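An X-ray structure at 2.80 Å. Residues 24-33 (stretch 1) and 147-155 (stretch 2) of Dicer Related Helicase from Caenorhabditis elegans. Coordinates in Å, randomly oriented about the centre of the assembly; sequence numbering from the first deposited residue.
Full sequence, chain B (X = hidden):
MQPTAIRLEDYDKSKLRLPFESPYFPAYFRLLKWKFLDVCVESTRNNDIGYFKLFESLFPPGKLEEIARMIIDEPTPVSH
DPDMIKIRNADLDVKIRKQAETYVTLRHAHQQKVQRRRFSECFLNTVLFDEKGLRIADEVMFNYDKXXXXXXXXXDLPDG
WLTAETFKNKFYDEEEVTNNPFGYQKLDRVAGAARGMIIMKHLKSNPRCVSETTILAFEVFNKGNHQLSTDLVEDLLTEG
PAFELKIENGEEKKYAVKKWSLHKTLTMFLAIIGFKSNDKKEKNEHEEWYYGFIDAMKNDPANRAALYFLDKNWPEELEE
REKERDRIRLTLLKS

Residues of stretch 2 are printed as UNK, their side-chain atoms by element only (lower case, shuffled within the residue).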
# COMPACT_ATOMS: atom_id res chain seq x y z
N TYR B 24 12.85 1.29 -13.68
CA TYR B 24 11.63 0.48 -13.90
C TYR B 24 11.87 -0.99 -13.48
O TYR B 24 10.91 -1.78 -13.51
CB TYR B 24 11.21 0.59 -15.36
CG TYR B 24 10.99 2.01 -15.85
CD1 TYR B 24 9.79 2.65 -15.65
CD2 TYR B 24 11.99 2.70 -16.53
CE1 TYR B 24 9.56 3.93 -16.13
CE2 TYR B 24 11.78 3.98 -17.01
CZ TYR B 24 10.56 4.61 -16.79
OH TYR B 24 10.33 5.87 -17.24
N PHE B 25 13.09 -1.34 -13.03
CA PHE B 25 13.45 -2.74 -12.66
C PHE B 25 12.83 -3.16 -11.32
O PHE B 25 12.23 -4.22 -11.27
CB PHE B 25 14.96 -2.99 -12.64
CG PHE B 25 15.33 -4.34 -12.05
CD1 PHE B 25 15.09 -5.52 -12.73
CD2 PHE B 25 15.88 -4.42 -10.78
CE1 PHE B 25 15.42 -6.75 -12.17
CE2 PHE B 25 16.24 -5.64 -10.23
CZ PHE B 25 15.99 -6.81 -10.92
N PRO B 26 13.01 -2.46 -10.16
CA PRO B 26 12.52 -2.98 -8.88
C PRO B 26 11.08 -3.52 -8.93
O PRO B 26 10.86 -4.61 -8.47
CB PRO B 26 12.60 -1.75 -7.96
CG PRO B 26 13.78 -0.99 -8.50
CD PRO B 26 13.68 -1.16 -10.01
N ALA B 27 10.16 -2.75 -9.51
CA ALA B 27 8.71 -3.06 -9.60
C ALA B 27 8.49 -4.27 -10.51
O ALA B 27 7.62 -5.10 -10.20
CB ALA B 27 7.94 -1.86 -10.11
N TYR B 28 9.20 -4.33 -11.62
CA TYR B 28 9.09 -5.43 -12.59
C TYR B 28 9.57 -6.72 -11.91
O TYR B 28 8.82 -7.71 -11.94
CB TYR B 28 9.83 -5.11 -13.89
CG TYR B 28 9.55 -6.13 -14.96
CD1 TYR B 28 10.45 -7.16 -15.22
CD2 TYR B 28 8.35 -6.14 -15.64
CE1 TYR B 28 10.16 -8.14 -16.15
CE2 TYR B 28 8.06 -7.11 -16.58
CZ TYR B 28 8.96 -8.12 -16.83
OH TYR B 28 8.68 -9.06 -17.78
N PHE B 29 10.71 -6.67 -11.23
CA PHE B 29 11.27 -7.83 -10.49
C PHE B 29 10.26 -8.34 -9.45
O PHE B 29 10.17 -9.55 -9.26
CB PHE B 29 12.59 -7.47 -9.81
CG PHE B 29 13.22 -8.61 -9.05
CD1 PHE B 29 14.02 -9.54 -9.70
CD2 PHE B 29 12.97 -8.79 -7.70
CE1 PHE B 29 14.58 -10.60 -9.00
CE2 PHE B 29 13.54 -9.85 -7.01
CZ PHE B 29 14.35 -10.75 -7.65
N ARG B 30 9.51 -7.42 -8.81
CA ARG B 30 8.55 -7.73 -7.71
C ARG B 30 7.27 -8.39 -8.25
O ARG B 30 6.50 -8.86 -7.42
CB ARG B 30 8.21 -6.46 -6.91
CG ARG B 30 9.34 -6.01 -6.00
CD ARG B 30 8.92 -4.98 -4.99
NE ARG B 30 8.49 -3.73 -5.58
CZ ARG B 30 9.24 -2.62 -5.69
NH1 ARG B 30 10.51 -2.63 -5.29
NH2 ARG B 30 8.72 -1.51 -6.19
N LEU B 31 7.12 -8.53 -9.57
CA LEU B 31 6.05 -9.40 -10.17
C LEU B 31 6.45 -10.88 -10.01
O LEU B 31 5.54 -11.75 -10.09
CB LEU B 31 5.82 -9.02 -11.64
CG LEU B 31 5.29 -7.60 -11.88
CD1 LEU B 31 5.49 -7.16 -13.32
CD2 LEU B 31 3.83 -7.49 -11.52
N LEU B 32 7.72 -11.15 -9.64
CA LEU B 32 8.25 -12.52 -9.31
C LEU B 32 8.38 -12.72 -7.79
O LEU B 32 9.06 -13.67 -7.39
CB LEU B 32 9.63 -12.73 -9.96
CG LEU B 32 9.66 -12.96 -11.46
CD1 LEU B 32 11.07 -12.76 -11.99
CD2 LEU B 32 9.16 -14.35 -11.80
N LYS B 33 7.83 -11.82 -6.97
CA LYS B 33 8.02 -11.85 -5.50
C LYS B 33 7.53 -13.19 -4.91
O LYS B 33 8.13 -13.63 -3.94
CB LYS B 33 7.36 -10.64 -4.84
CG LYS B 33 5.84 -10.66 -4.74
CD LYS B 33 5.32 -9.51 -3.90
CE LYS B 33 4.03 -9.81 -3.21
NZ LYS B 33 3.35 -8.56 -2.81
N UNK B 147 17.96 -18.23 -16.76
CA UNK B 147 16.91 -17.83 -17.75
C UNK B 147 15.92 -16.89 -17.07
O UNK B 147 15.56 -15.88 -17.67
o UNK B 147 13.53 -17.55 -20.39
c UNK B 147 14.04 -18.12 -19.40
c UNK B 147 15.39 -18.78 -19.58
c UNK B 147 16.18 -19.06 -18.31
o UNK B 147 13.47 -18.19 -18.31
N UNK B 148 15.47 -17.24 -15.86
CA UNK B 148 14.51 -16.45 -15.07
C UNK B 148 15.16 -15.12 -14.69
O UNK B 148 14.51 -14.08 -14.89
c UNK B 148 14.06 -17.27 -13.85
c UNK B 148 12.87 -16.73 -13.04
c UNK B 148 11.65 -16.47 -13.92
c UNK B 148 12.52 -17.71 -11.93
N UNK B 149 16.43 -15.15 -14.27
CA UNK B 149 17.25 -13.92 -14.03
C UNK B 149 17.16 -13.04 -15.26
O UNK B 149 16.72 -11.89 -15.14
c UNK B 149 18.70 -14.26 -13.69
c UNK B 149 21.41 -11.84 -14.82
c UNK B 149 21.51 -10.98 -13.74
c UNK B 149 19.66 -13.09 -13.71
o UNK B 149 22.41 -9.96 -13.77
c UNK B 149 20.51 -12.89 -14.79
c UNK B 149 20.68 -11.17 -12.64
c UNK B 149 19.78 -12.23 -12.63
N UNK B 150 17.46 -13.61 -16.43
CA UNK B 150 17.42 -12.91 -17.72
C UNK B 150 16.06 -12.30 -17.99
O UNK B 150 16.00 -11.11 -18.37
N UNK B 151 15.01 -13.09 -17.78
CA UNK B 151 13.61 -12.74 -18.09
C UNK B 151 13.19 -11.52 -17.24
O UNK B 151 12.45 -10.64 -17.76
c UNK B 151 11.32 -13.82 -18.42
o UNK B 151 7.47 -13.36 -19.94
c UNK B 151 10.29 -13.36 -17.62
c UNK B 151 9.00 -13.21 -18.12
c UNK B 151 8.72 -13.53 -19.44
c UNK B 151 9.75 -13.98 -20.25
c UNK B 151 11.03 -14.14 -19.73
c UNK B 151 12.72 -13.96 -17.87
N UNK B 152 13.70 -11.45 -16.00
CA UNK B 152 13.43 -10.37 -15.02
C UNK B 152 14.16 -9.08 -15.43
O UNK B 152 13.79 -7.99 -14.91
c UNK B 152 13.78 -10.80 -13.61
o UNK B 152 15.17 -10.65 -13.36
N UNK B 153 15.13 -9.19 -16.35
CA UNK B 153 16.01 -8.09 -16.81
C UNK B 153 15.80 -7.78 -18.32
O UNK B 153 16.53 -6.91 -18.84
c UNK B 153 17.47 -8.46 -16.54
n UNK B 153 18.05 -7.07 -14.54
n UNK B 153 18.62 -8.53 -13.07
c UNK B 153 17.89 -8.30 -15.12
c UNK B 153 18.47 -7.23 -13.30
c UNK B 153 18.26 -9.22 -14.20
N UNK B 154 14.87 -8.47 -18.99
CA UNK B 154 14.58 -8.31 -20.45
C UNK B 154 15.83 -8.68 -21.30
O UNK B 154 16.20 -7.88 -22.21
c UNK B 154 12.05 -2.70 -20.60
c UNK B 154 11.22 -4.99 -19.34
c UNK B 154 10.46 -3.83 -19.17
c UNK B 154 12.79 -3.84 -20.76
c UNK B 154 12.38 -5.02 -20.13
c UNK B 154 10.89 -2.70 -19.82
c UNK B 154 14.12 -6.87 -20.79
n UNK B 154 11.03 -6.25 -18.83
c UNK B 154 12.91 -6.36 -20.06
c UNK B 154 12.04 -7.07 -19.27
N UNK B 155 16.43 -9.83 -21.04
CA UNK B 155 17.59 -10.37 -21.81
C UNK B 155 17.16 -10.65 -23.26
O UNK B 155 16.09 -11.26 -23.45
c UNK B 155 19.99 -13.28 -20.87
o UNK B 155 21.12 -13.20 -20.35
c UNK B 155 18.11 -11.63 -21.13
o UNK B 155 19.26 -14.29 -20.78
c UNK B 155 19.46 -12.09 -21.63

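Position 147 carries three side-chain carbons, the third bearing two oxygens. It lies out of reach of stretch 1. A carboxylate on a three-carbon chain is glutamate, Glu 147.

Position 148 has four carbons, forked at the second. One branch end lies 3.9 Å from Leu 32 CD2. The fork after one methylene makes it leucine, Leu 148, and the branch is CD1.

Position 149 has one carbon, then a six-carbon ring bearing one oxygen. Its CA-to-CB bond points away, and it makes no contact with stretch 1. It is Tyr 149.

Position 150 has no side-chain atoms and is out of reach of stretch 1. It is glycine, Gly 150.

Position 151 again has one carbon and a six-carbon ring with one oxygen. A ring carbon comes within 4.2 Å of Tyr 28 OH. It is Tyr 151, and the ring carbon is CE2. Its backbone O is 3.8 Å from Tyr 28 CE1.

Position 152 has one carbon and one oxygen. The carbon, CB, is 3.7 Å from Leu 32 CD1, and the oxygen is 4.0 Å from Phe 29 CD1. An unbranched hydroxyl is serine, Ser 152. Its OG donates a hydrogen bond to Tyr 149 O at 2.7 Å, which turns the hydroxyl back onto its own helix.

Position 153 has one carbon and a five-membered ring of three carbons and two nitrogens. A ring carbon is 3.3 Å from Phe 25 CE1. The imidazole identifies His 153, and the carbon is CE1.

Position 154 has one carbon, then fused five- and six-membered rings holding eight carbons and one nitrogen. The nitrogen is 3.4 Å from Tyr 28 CE1. The indole is Trp 154, and the nitrogen is NE1.

Position 155 has three carbons, the third with two oxygens. It is out of reach of stretch 1. It is glutamate, Glu 155. An ideal CB on Gly 150 would clash with Glu 155 OE1 at 2.5 Å.

The contact works by packing; no hydrogen bond crosses it. The Phe 25 and His 153 rings are nearly parallel but slid apart, with little overlap. Trp 154 points its edge at the face of Tyr 28, with planes at 78°. Stretch 1 comes close at Ser 152, whose CA is 5.6 Å from Phe 29 CA. Its backbone O faces two ring edges, 3.4 Å from Phe 25 CE1 and 3.5 Å from Tyr 28 CD1. Leu 32 and Leu 148 add an apolar contact.

Stretch 2 (147-155) ELYGYSHWE
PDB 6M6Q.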